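Local coordinates for protein tail lysozyme, putative (Geobacter sulfurreducens, PDB 2IA7) that is of unknown function but, as a putative tail lysozyme of the gp25 baseplate-wedge family, probably belongs to a phage-tail-like baseplate, at residues E31-E36 with E87-L92; R39-T44 with K80-L85; L74-V79 with S94-P99; I109-R114 with F122-P127. All blocks are in the same frame, centred on the assembly; numbering follows the deposited sequence.

Overall arrangement
The four contacts build one compact layered domain, with helices 30-42 and 69-86 lying over one face of the antiparallel sheet 90-98, 106-115, 120-129. Contact 1 ties the first helix to the turn that starts the sheet, and contact 2 joins the two helices; their centres are about 10 Å apart. Contact 3, about 17 Å between centres from contact 1, packs the second helix across strand 90-98. Contact 4 pairs the other two strands, its centre about 10 Å from those of contacts 1 and 3. Strand 90-98 links contacts 1 and 3, while Leu-42 and Ile-111 bring contacts 2 and 4 together.

Contact 1 of 4, residues E31-E36 with E87-L92; sequences EEDIAE and EPRIEL
Arg-89 reaches from its turn to helix 30-42, its guanidinium held at the edge by Asp-33 of the helix and Glu-87 of the turn, with Ile-34 over one face. NH1 and NH2 close end-on upon a single oxygen, with Arg-89 NH1 2.9 Å from Asp-33 OD2. NH1 uses the anti lone pair of that oxygen, whereas NH2 comes from above the carboxylate plane; the two flat groups are twisted 71° apart. Asp-33 offers the oxygen with CG anti to its backbone N (chi1 -171°). Ile-34 CG1 sits over the centre of the guanidinium, 3.5 Å from Arg-89 CZ. Beyond it the methyls Ile-34 CG2 and Ile-90 CG2 meet at 3.3 Å, tighter than ordinary van der Waals contact.

The arginine is positioned by Glu-87, which it grips side-on: Glu-87 OE1 accepts from Arg-89 NH2 at 2.8 Å and Glu-87 OE2 from Arg-89 NE at 2.9 Å, both bonds nearly straight. OE2 also takes the backbone N-H of Arg-89, inside the type I turn from Glu-87 to Ile-90, and Ser-37 OG bonds to OE1. A bend at chi3 (-65°) turns the head between the two acids, and the shared cation probably keeps both ionised. An alanine here would take away the charge shared by Asp-33 and Glu-87 and would probably loosen the turn from the helix.

Ile-34 and Ile-90 both rest on Tyr-113 of strand 106-115, and Ile-90 also touches Ile-38, so the salt-bridge network borders the apolar layer between helix 30-42 and the sheet.

Contact 2 of 4, residues R39-T44 with K80-L85; sequences RIILGT and KEALIL
Ile-40 O, in the last turn of helix 30-42, is gripped twice: by Thr-44 OG1, a firm bond of 2.7 Å to Ile-40 O, and weakly by the backbone N of Gly-43. The threonine hydroxyl donates from above the carbonyl plane, and Gly-43 N has its better bond with Arg-39 O, so the chain is tied down where it leaves the helix. The contact itself is helix against helix within a two-layer alpha+beta arrangement, helices 30-42 and 69-86 both lying over the antiparallel sheet.

No hydrogen bond crosses between the helices; four buried apolar residues carry the packing. Ile-41 points at the other helix and leads with its CG2 branch, which lies anti to the backbone N. That methyl settles against Ala-82, Ile-41 CG2 being 3.8 Å from both Ala-82 CB and Ala-82 O. The small alanine side chain lets the backbones come near, with the CA atoms of Ile-41 and Ala-82 7.0 Å apart.

At the next residue of each helix, Leu-42 and Leu-83 cross at about a right angle. Each has CG beside its backbone N and an extended second torsion, which brings the branch tips together between the helices although neither residue's first bond aims straight across. Toward the sheet, Leu-42 and Leu-83 both touch Ile-111 of strand 106-115, and Leu-42 also meets Val-79, so the interface continues to the strands. Ile-41 also packs on Phe-55 and on Trp-86, further along helix 69-86. Leu-83 CD2 is where the two helices share most: it lies 3.9 Å from Leu-42 CD2 and 4.0 Å from Ile-41 CG2.

Contact 3 of 4, residues L74-V79 with S94-P99; sequences LIENEV and SVTASP
Helix 74-79 runs across strand 94-98 with the two directions 138° apart; Glu-76 and Val-79 point at the strand, while Ile-75 only brushes Ala-97. Glu-76 reaches across the strand: CG is anti to the carbonyl carbon (chi1 -73°) and the chain beyond is extended, laying the aliphatic part over the strand backbone, with Glu-76 CG 3.4 Å from Val-95 O. The carboxylate then passes beside Thr-96 and delivers Glu-76 OE2 to Ala-97 N at 2.8 Å. This bond is almost straight, 174° at the hydrogen, and enters along the anti lone pair of OE2.

Next to it Val-79 and Val-95 cross obliquely, each presenting the CG1 branch that lies anti to its own backbone N; Val-79 CG1 and Val-95 CG1 meet at 3.8 Å. Ala-97 CB lies beside the Glu-76 chain, 3.8 Å from Glu-76 CG, and touches Ile-75 CG2 more loosely. Both Val-95 and Ala-97 also pack on Ile-109 of strand 106-115, joining helix, edge strand and middle strand.

A water lies 2.7 Å from Val-95 O, while Glu-76 OE1, 3.3 Å from the same water, competes with other acceptors for its protons. A leucine at Glu-76 would remove the acceptor and would probably cost Ala-97 N its bond to the helix.

Thr-96 and Ser-98 bond by their backbones to strand 106-115, whereas the N-H of Ala-97 turns to the helix. The carboxylate thus serves as a side-chain acceptor for an edge-strand amide, a role that probably favours its ionised form.

Contact 4 of 4, residues I109-R114 with F122-P127; sequences IDIEYR and FNLVYP
Six backbone hydrogen bonds join strands 109-114 and 122-127, and they come in three reciprocal pairs. Ile-109 N gives to Tyr-126 O at 2.8 Å and Tyr-126 N returns the bond to Ile-109 O. Ile-111 and Leu-124 exchange theirs likewise, Ile-111 N reaching Leu-124 O nearly along the C=O axis. Tyr-113 and Phe-122 complete the series, with Phe-122 N 2.9 Å from Tyr-113 O. Three carbonyls take a CA-H contact besides, among them Ile-109 O with Val-125 CA at 3.3 Å.

At the non-hydrogen-bonded positions the middle strand turns its amides the other way: Asp-110 and Glu-112 pair by backbone with strand 90-98. The Asp-110 carboxylate, lying alongside Val-125, has its salt bridge with Arg-100.

On the face of Tyr-113 and Phe-122 the tyrosine takes the crowded first torsion (chi1 64°), which lays its ring against the neighbouring strand. Phe-122 CB sits over the ring face, a CH-pi contact 4.0 Å from the centroid of the Tyr-113 ring, while Leu-124 CB meets the ring edge; the two rings, tilted 30° to each other, are slid well apart. A water bonds to Tyr-113 OH and donates to Asn-123 O, 2.9 Å from each.

Ile-111 and Tyr-126, on this same face, touch Leu-42 of helix 30-42. The arrangement is a regular antiparallel beta hairpin, its apolar face covered by helices in a two-layer alpha+beta arrangement.

Contact 1 of 4, residues E31-E36 with E87-L92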
# COMPACT_ATOMS: atom_id res chain seq x y z
N GLU A 31 15.84 3.64 -4.46
CA GLU A 31 15.29 2.43 -3.80
C GLU A 31 14.58 2.77 -2.49
O GLU A 31 13.47 2.34 -2.22
CB GLU A 31 16.40 1.43 -3.54
CG GLU A 31 16.93 0.80 -4.82
CD GLU A 31 18.06 1.59 -5.53
OE1 GLU A 31 18.36 2.75 -5.18
OE2 GLU A 31 18.62 0.99 -6.44
N GLU A 32 15.22 3.61 -1.70
CA GLU A 32 14.68 4.02 -0.43
C GLU A 32 13.58 5.01 -0.63
O GLU A 32 12.57 4.96 0.07
CB GLU A 32 15.77 4.62 0.46
CG GLU A 32 16.97 3.64 0.70
CD GLU A 32 18.28 4.34 1.10
OE1 GLU A 32 18.45 4.55 2.33
OE2 GLU A 32 19.13 4.65 0.20
N ASP A 33 13.73 5.95 -1.56
CA ASP A 33 12.63 6.87 -1.89
C ASP A 33 11.38 6.15 -2.38
O ASP A 33 10.30 6.57 -2.08
CB ASP A 33 13.09 7.87 -2.93
CG ASP A 33 12.09 8.99 -3.15
OD1 ASP A 33 11.89 9.80 -2.23
OD2 ASP A 33 11.52 9.10 -4.24
N ILE A 34 11.56 5.08 -3.17
CA ILE A 34 10.45 4.25 -3.65
C ILE A 34 9.73 3.58 -2.50
O ILE A 34 8.49 3.58 -2.44
CB ILE A 34 10.97 3.22 -4.66
CG1 ILE A 34 11.29 3.95 -5.96
CG2 ILE A 34 9.92 2.10 -4.91
CD1 ILE A 34 12.07 3.08 -6.94
N ALA A 35 10.48 2.98 -1.56
CA ALA A 35 9.85 2.34 -0.41
C ALA A 35 9.04 3.35 0.41
O ALA A 35 7.89 3.11 0.75
CB ALA A 35 10.89 1.67 0.46
N GLU A 36 9.62 4.53 0.60
CA GLU A 36 8.91 5.61 1.29
C GLU A 36 7.65 6.05 0.53
O GLU A 36 6.62 6.27 1.12
CB GLU A 36 9.86 6.76 1.52
CG GLU A 36 9.28 7.86 2.36
CD GLU A 36 10.28 8.99 2.54
OE1 GLU A 36 10.34 9.84 1.65
OE2 GLU A 36 11.01 8.99 3.55
N GLU A 87 3.12 5.31 -8.35
CA GLU A 87 4.54 4.92 -8.22
C GLU A 87 5.02 4.20 -9.49
O GLU A 87 5.21 2.97 -9.49
CB GLU A 87 4.81 4.11 -6.98
CG GLU A 87 6.32 3.92 -6.70
CD GLU A 87 7.13 5.14 -7.00
OE1 GLU A 87 7.28 5.97 -6.09
OE2 GLU A 87 7.67 5.29 -8.13
N PRO A 88 5.21 4.97 -10.56
CA PRO A 88 5.59 4.38 -11.84
C PRO A 88 6.99 3.80 -11.91
O PRO A 88 7.37 3.16 -12.93
CB PRO A 88 5.42 5.55 -12.82
CG PRO A 88 5.60 6.75 -12.02
CD PRO A 88 5.00 6.42 -10.66
N ARG A 89 7.80 4.04 -10.90
CA ARG A 89 9.19 3.54 -10.88
C ARG A 89 9.29 2.04 -10.59
O ARG A 89 10.34 1.45 -10.79
CB ARG A 89 10.00 4.29 -9.84
CG ARG A 89 10.27 5.72 -10.23
CD ARG A 89 11.03 6.48 -9.17
NE ARG A 89 10.21 6.61 -7.97
CZ ARG A 89 10.59 7.23 -6.88
NH1 ARG A 89 11.77 7.81 -6.79
NH2 ARG A 89 9.76 7.28 -5.84
N ILE A 90 8.16 1.43 -10.24
CA ILE A 90 8.10 -0.01 -9.96
C ILE A 90 7.15 -0.77 -10.85
O ILE A 90 6.22 -0.19 -11.37
CB ILE A 90 7.77 -0.26 -8.45
CG1 ILE A 90 6.31 0.06 -8.11
CG2 ILE A 90 8.75 0.52 -7.58
CD1 ILE A 90 5.94 -0.15 -6.65
N GLU A 91 7.41 -2.08 -10.97
CA GLU A 91 6.48 -3.05 -11.53
C GLU A 91 6.07 -3.92 -10.37
O GLU A 91 6.88 -4.50 -9.70
CB GLU A 91 7.16 -3.94 -12.60
CG GLU A 91 6.19 -5.01 -13.07
CD GLU A 91 6.76 -6.02 -14.06
OE1 GLU A 91 7.99 -6.26 -14.07
OE2 GLU A 91 5.94 -6.62 -14.80
N LEU A 92 4.80 -4.01 -10.10
CA LEU A 92 4.35 -4.91 -9.08
C LEU A 92 4.40 -6.36 -9.51
O LEU A 92 3.89 -6.67 -10.57
CB LEU A 92 2.89 -4.61 -8.69
CG LEU A 92 2.61 -3.25 -8.08
CD1 LEU A 92 1.07 -3.05 -7.85
CD2 LEU A 92 3.43 -2.95 -6.83

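Contact 2 of 4, residues R39-T44 with K80-L85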
# COMPACT_ATOMS: atom_id res chain seq x y z
N ARG A 39 4.84 3.69 0.96
CA ARG A 39 4.20 3.89 2.25
C ARG A 39 3.34 5.13 2.30
O ARG A 39 2.31 5.15 2.96
CB ARG A 39 5.24 3.89 3.37
CG ARG A 39 5.98 2.56 3.53
CD ARG A 39 6.96 2.55 4.70
NE ARG A 39 8.08 3.49 4.65
CZ ARG A 39 9.32 3.23 4.22
NH1 ARG A 39 9.72 2.02 3.86
NH2 ARG A 39 10.22 4.21 4.31
N ILE A 40 3.81 6.21 1.68
CA ILE A 40 3.03 7.45 1.59
C ILE A 40 1.74 7.23 0.85
O ILE A 40 0.68 7.62 1.32
CB ILE A 40 3.82 8.59 0.93
CG1 ILE A 40 4.98 9.02 1.83
CG2 ILE A 40 2.97 9.78 0.63
CD1 ILE A 40 6.03 9.84 1.10
N ILE A 41 1.82 6.59 -0.29
CA ILE A 41 0.63 6.37 -1.10
C ILE A 41 -0.43 5.56 -0.38
O ILE A 41 -1.59 5.93 -0.34
CB ILE A 41 1.00 5.66 -2.43
CG1 ILE A 41 1.88 6.57 -3.28
CG2 ILE A 41 -0.27 5.22 -3.20
CD1 ILE A 41 2.73 5.83 -4.26
N LEU A 42 -0.02 4.44 0.24
CA LEU A 42 -0.98 3.52 0.90
C LEU A 42 -1.55 4.18 2.17
O LEU A 42 -2.67 3.92 2.57
CB LEU A 42 -0.37 2.16 1.17
CG LEU A 42 0.15 1.41 -0.06
CD1 LEU A 42 0.68 0.03 0.31
CD2 LEU A 42 -0.97 1.37 -1.14
N GLY A 43 -0.74 5.04 2.80
CA GLY A 43 -1.17 5.71 4.04
C GLY A 43 -1.96 6.99 3.88
O GLY A 43 -2.30 7.63 4.88
N THR A 44 -2.24 7.39 2.64
CA THR A 44 -2.96 8.61 2.36
C THR A 44 -4.34 8.29 1.78
O THR A 44 -4.49 7.58 0.79
CB THR A 44 -2.18 9.54 1.38
OG1 THR A 44 -0.87 9.78 1.90
CG2 THR A 44 -2.90 10.89 1.17
N LYS A 80 -2.93 -2.36 -5.45
CA LYS A 80 -2.28 -2.44 -6.74
C LYS A 80 -2.59 -1.15 -7.50
O LYS A 80 -1.70 -0.53 -8.09
CB LYS A 80 -2.83 -3.60 -7.57
CG LYS A 80 -2.37 -4.98 -7.12
CD LYS A 80 -3.11 -6.06 -7.94
CE LYS A 80 -2.90 -7.44 -7.36
NZ LYS A 80 -3.66 -8.41 -8.19
N GLU A 81 -3.88 -0.80 -7.59
CA GLU A 81 -4.23 0.34 -8.42
C GLU A 81 -3.59 1.64 -7.98
O GLU A 81 -3.15 2.44 -8.80
CB GLU A 81 -5.73 0.49 -8.50
CG GLU A 81 -6.43 -0.59 -9.26
CD GLU A 81 -6.14 -0.71 -10.76
OE1 GLU A 81 -5.38 0.05 -11.42
OE2 GLU A 81 -6.73 -1.65 -11.35
N ALA A 82 -3.51 1.85 -6.69
CA ALA A 82 -2.87 3.05 -6.14
C ALA A 82 -1.40 3.10 -6.46
O ALA A 82 -0.89 4.17 -6.82
CB ALA A 82 -3.13 3.12 -4.64
N LEU A 83 -0.70 1.98 -6.36
CA LEU A 83 0.74 1.90 -6.69
C LEU A 83 1.07 2.05 -8.16
O LEU A 83 2.08 2.66 -8.54
CB LEU A 83 1.37 0.67 -6.04
CG LEU A 83 1.28 0.65 -4.50
CD1 LEU A 83 2.02 -0.59 -3.94
CD2 LEU A 83 1.85 1.87 -3.81
N ILE A 84 0.21 1.48 -8.98
CA ILE A 84 0.34 1.63 -10.45
C ILE A 84 0.17 3.06 -10.88
O ILE A 84 0.93 3.56 -11.67
CB ILE A 84 -0.66 0.74 -11.17
CG1 ILE A 84 -0.25 -0.70 -10.97
CG2 ILE A 84 -0.77 1.12 -12.66
CD1 ILE A 84 -1.31 -1.68 -11.42
N LEU A 85 -0.82 3.73 -10.33
CA LEU A 85 -1.06 5.11 -10.64
C LEU A 85 0.03 6.02 -10.10
O LEU A 85 0.48 6.92 -10.83
CB LEU A 85 -2.41 5.52 -10.09
CG LEU A 85 -2.88 6.92 -10.42
CD1 LEU A 85 -2.91 7.20 -11.93
CD2 LEU A 85 -4.26 7.12 -9.81

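Contact 3 of 4, residues L74-V79 with S94-P99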
# COMPACT_ATOMS: atom_id res chain seq x y z
N LEU A 74 -10.03 -7.76 -2.92
CA LEU A 74 -10.43 -6.39 -3.15
C LEU A 74 -9.43 -5.41 -2.55
O LEU A 74 -9.01 -4.46 -3.27
CB LEU A 74 -11.80 -6.18 -2.56
CG LEU A 74 -12.50 -4.86 -2.77
CD1 LEU A 74 -13.98 -5.02 -2.78
CD2 LEU A 74 -12.08 -3.92 -1.66
N ILE A 75 -9.00 -5.67 -1.31
CA ILE A 75 -7.98 -4.88 -0.62
C ILE A 75 -6.67 -4.89 -1.38
O ILE A 75 -6.10 -3.84 -1.67
CB ILE A 75 -7.80 -5.35 0.80
CG1 ILE A 75 -9.12 -5.08 1.55
CG2 ILE A 75 -6.58 -4.73 1.46
CD1 ILE A 75 -9.21 -5.93 2.86
N GLU A 76 -6.27 -6.07 -1.83
CA GLU A 76 -5.12 -6.22 -2.68
C GLU A 76 -5.20 -5.35 -3.91
O GLU A 76 -4.21 -4.73 -4.30
CB GLU A 76 -4.94 -7.69 -3.08
CG GLU A 76 -4.44 -8.58 -1.96
CD GLU A 76 -4.76 -10.06 -2.15
OE1 GLU A 76 -5.32 -10.44 -3.22
OE2 GLU A 76 -4.51 -10.82 -1.22
N ASN A 77 -6.33 -5.34 -4.57
CA ASN A 77 -6.39 -4.70 -5.86
C ASN A 77 -6.52 -3.18 -5.72
O ASN A 77 -6.00 -2.45 -6.56
CB ASN A 77 -7.53 -5.33 -6.65
CG ASN A 77 -7.23 -6.79 -7.01
OD1 ASN A 77 -6.06 -7.20 -7.06
ND2 ASN A 77 -8.28 -7.59 -7.26
N GLU A 78 -7.05 -2.72 -4.60
CA GLU A 78 -7.00 -1.30 -4.27
C GLU A 78 -5.55 -0.83 -4.08
O GLU A 78 -5.14 0.27 -4.51
CB GLU A 78 -7.79 -0.98 -3.01
CG GLU A 78 -9.29 -1.03 -3.22
CD GLU A 78 -9.86 0.28 -3.60
OE1 GLU A 78 -9.19 1.10 -4.24
OE2 GLU A 78 -11.03 0.48 -3.27
N VAL A 79 -4.73 -1.66 -3.43
CA VAL A 79 -3.32 -1.36 -3.25
C VAL A 79 -2.65 -1.36 -4.61
O VAL A 79 -1.88 -0.44 -4.93
CB VAL A 79 -2.71 -2.39 -2.33
CG1 VAL A 79 -1.20 -2.36 -2.36
CG2 VAL A 79 -3.28 -2.23 -0.89
N SER A 94 3.77 -9.12 -6.86
CA SER A 94 2.82 -9.84 -6.00
C SER A 94 2.28 -8.81 -5.02
O SER A 94 3.05 -8.07 -4.43
CB SER A 94 3.54 -10.96 -5.22
OG SER A 94 2.56 -11.77 -4.62
N VAL A 95 0.98 -8.83 -4.79
CA VAL A 95 0.32 -8.09 -3.70
C VAL A 95 -0.61 -9.08 -2.99
O VAL A 95 -1.59 -9.54 -3.59
CB VAL A 95 -0.44 -6.83 -4.19
CG1 VAL A 95 -1.13 -6.15 -3.01
CG2 VAL A 95 0.55 -5.87 -4.89
N THR A 96 -0.34 -9.36 -1.72
CA THR A 96 -1.17 -10.30 -0.93
C THR A 96 -1.52 -9.72 0.42
O THR A 96 -0.64 -9.25 1.17
CB THR A 96 -0.37 -11.61 -0.65
OG1 THR A 96 0.05 -12.16 -1.88
CG2 THR A 96 -1.18 -12.65 0.17
N ALA A 97 -2.79 -9.76 0.76
CA ALA A 97 -3.28 -9.33 2.06
C ALA A 97 -3.38 -10.49 3.00
O ALA A 97 -4.27 -11.31 2.88
CB ALA A 97 -4.66 -8.63 1.88
N SER A 98 -2.47 -10.55 3.96
CA SER A 98 -2.42 -11.69 4.86
C SER A 98 -3.12 -11.38 6.18
O SER A 98 -2.89 -10.35 6.76
CB SER A 98 -0.97 -12.02 5.18
OG SER A 98 -0.95 -12.96 6.24
N PRO A 99 -3.91 -12.31 6.70
CA PRO A 99 -4.49 -12.16 8.02
C PRO A 99 -3.59 -12.73 9.13
O PRO A 99 -4.06 -13.00 10.27
CB PRO A 99 -5.77 -12.99 7.89
CG PRO A 99 -5.36 -14.10 6.99
CD PRO A 99 -4.31 -13.56 6.04
O HOH W 1 -3.08 -10.43 -5.62

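Contact 4 of 4, residues I109-R114 with F122-P127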
# COMPACT_ATOMS: atom_id res chain seq x y z
N ILE A 109 -0.06 -6.24 4.17
CA ILE A 109 0.02 -6.36 2.71
C ILE A 109 1.45 -6.67 2.37
O ILE A 109 2.34 -5.88 2.59
CB ILE A 109 -0.43 -5.12 1.97
CG1 ILE A 109 -1.72 -4.59 2.63
CG2 ILE A 109 -0.58 -5.44 0.52
CD1 ILE A 109 -2.93 -5.50 2.59
N ASP A 110 1.68 -7.88 1.87
CA ASP A 110 2.99 -8.31 1.39
C ASP A 110 3.08 -7.92 -0.09
O ASP A 110 2.33 -8.41 -0.91
CB ASP A 110 3.12 -9.79 1.55
CG ASP A 110 3.04 -10.23 3.02
OD1 ASP A 110 3.78 -9.70 3.84
OD2 ASP A 110 2.28 -11.24 3.26
N ILE A 111 4.01 -7.03 -0.39
CA ILE A 111 4.18 -6.42 -1.66
C ILE A 111 5.58 -6.75 -2.19
O ILE A 111 6.57 -6.35 -1.61
CB ILE A 111 4.01 -4.88 -1.59
CG1 ILE A 111 2.63 -4.48 -1.00
CG2 ILE A 111 4.17 -4.32 -3.00
CD1 ILE A 111 2.50 -3.02 -0.63
N GLU A 112 5.61 -7.46 -3.31
CA GLU A 112 6.89 -7.78 -3.99
C GLU A 112 6.87 -6.95 -5.25
O GLU A 112 5.86 -6.88 -5.96
CB GLU A 112 7.03 -9.27 -4.33
CG GLU A 112 6.93 -10.22 -3.19
CD GLU A 112 7.09 -11.69 -3.61
OE1 GLU A 112 7.98 -11.97 -4.48
OE2 GLU A 112 6.30 -12.53 -3.07
N TYR A 113 7.97 -6.28 -5.54
CA TYR A 113 8.05 -5.41 -6.67
C TYR A 113 9.46 -5.36 -7.24
O TYR A 113 10.43 -5.71 -6.59
CB TYR A 113 7.53 -4.04 -6.30
CG TYR A 113 8.35 -3.30 -5.26
CD1 TYR A 113 9.44 -2.46 -5.62
CD2 TYR A 113 8.06 -3.42 -3.89
CE1 TYR A 113 10.16 -1.77 -4.65
CE2 TYR A 113 8.78 -2.74 -2.93
CZ TYR A 113 9.81 -1.88 -3.30
OH TYR A 113 10.53 -1.25 -2.33
N ARG A 114 9.52 -4.95 -8.50
CA ARG A 114 10.77 -4.76 -9.27
C ARG A 114 10.97 -3.26 -9.50
O ARG A 114 10.06 -2.54 -9.92
CB ARG A 114 10.66 -5.48 -10.62
CG ARG A 114 11.88 -5.36 -11.49
CD ARG A 114 11.70 -6.16 -12.78
NE ARG A 114 10.67 -5.57 -13.60
CZ ARG A 114 10.86 -4.63 -14.53
NH1 ARG A 114 12.06 -4.18 -14.81
NH2 ARG A 114 9.82 -4.15 -15.18
N PHE A 122 12.45 -6.19 -4.55
CA PHE A 122 12.34 -5.87 -3.16
C PHE A 122 11.01 -6.37 -2.63
O PHE A 122 10.07 -6.63 -3.39
CB PHE A 122 12.45 -4.35 -2.94
CG PHE A 122 13.74 -3.81 -3.28
CD1 PHE A 122 14.74 -3.78 -2.36
CD2 PHE A 122 13.96 -3.33 -4.54
CE1 PHE A 122 15.97 -3.28 -2.70
CE2 PHE A 122 15.16 -2.85 -4.88
CZ PHE A 122 16.16 -2.80 -3.99
N ASN A 123 10.94 -6.49 -1.31
CA ASN A 123 9.71 -6.84 -0.60
C ASN A 123 9.40 -5.71 0.37
O ASN A 123 10.31 -5.05 0.91
CB ASN A 123 9.89 -8.16 0.15
CG ASN A 123 8.55 -8.76 0.61
OD1 ASN A 123 7.74 -9.20 -0.22
ND2 ASN A 123 8.34 -8.81 1.94
N LEU A 124 8.11 -5.46 0.61
CA LEU A 124 7.69 -4.50 1.58
C LEU A 124 6.41 -5.01 2.19
O LEU A 124 5.56 -5.52 1.47
CB LEU A 124 7.40 -3.17 0.89
CG LEU A 124 7.06 -1.95 1.72
CD1 LEU A 124 7.57 -0.65 1.08
CD2 LEU A 124 5.52 -1.90 1.86
N VAL A 125 6.31 -4.91 3.51
CA VAL A 125 5.13 -5.34 4.23
C VAL A 125 4.46 -4.08 4.76
O VAL A 125 5.06 -3.34 5.54
CB VAL A 125 5.48 -6.28 5.39
CG1 VAL A 125 4.23 -6.67 6.17
CG2 VAL A 125 6.23 -7.54 4.86
N TYR A 126 3.24 -3.82 4.33
CA TYR A 126 2.53 -2.63 4.72
C TYR A 126 1.40 -2.99 5.69
O TYR A 126 0.48 -3.72 5.31
CB TYR A 126 1.95 -1.88 3.50
CG TYR A 126 1.48 -0.52 3.94
CD1 TYR A 126 2.38 0.52 4.13
CD2 TYR A 126 0.14 -0.30 4.22
CE1 TYR A 126 1.95 1.77 4.63
CE2 TYR A 126 -0.28 0.93 4.72
CZ TYR A 126 0.63 1.94 4.92
OH TYR A 126 0.09 3.13 5.38
N PRO A 127 1.42 -2.46 6.93
CA PRO A 127 0.35 -2.78 7.86
C PRO A 127 -0.89 -1.86 7.77
O PRO A 127 -0.79 -0.61 7.82
CB PRO A 127 1.03 -2.64 9.22
CG PRO A 127 2.03 -1.56 8.99
CD PRO A 127 2.47 -1.63 7.56
O HOH W 2 11.12 -2.36 0.24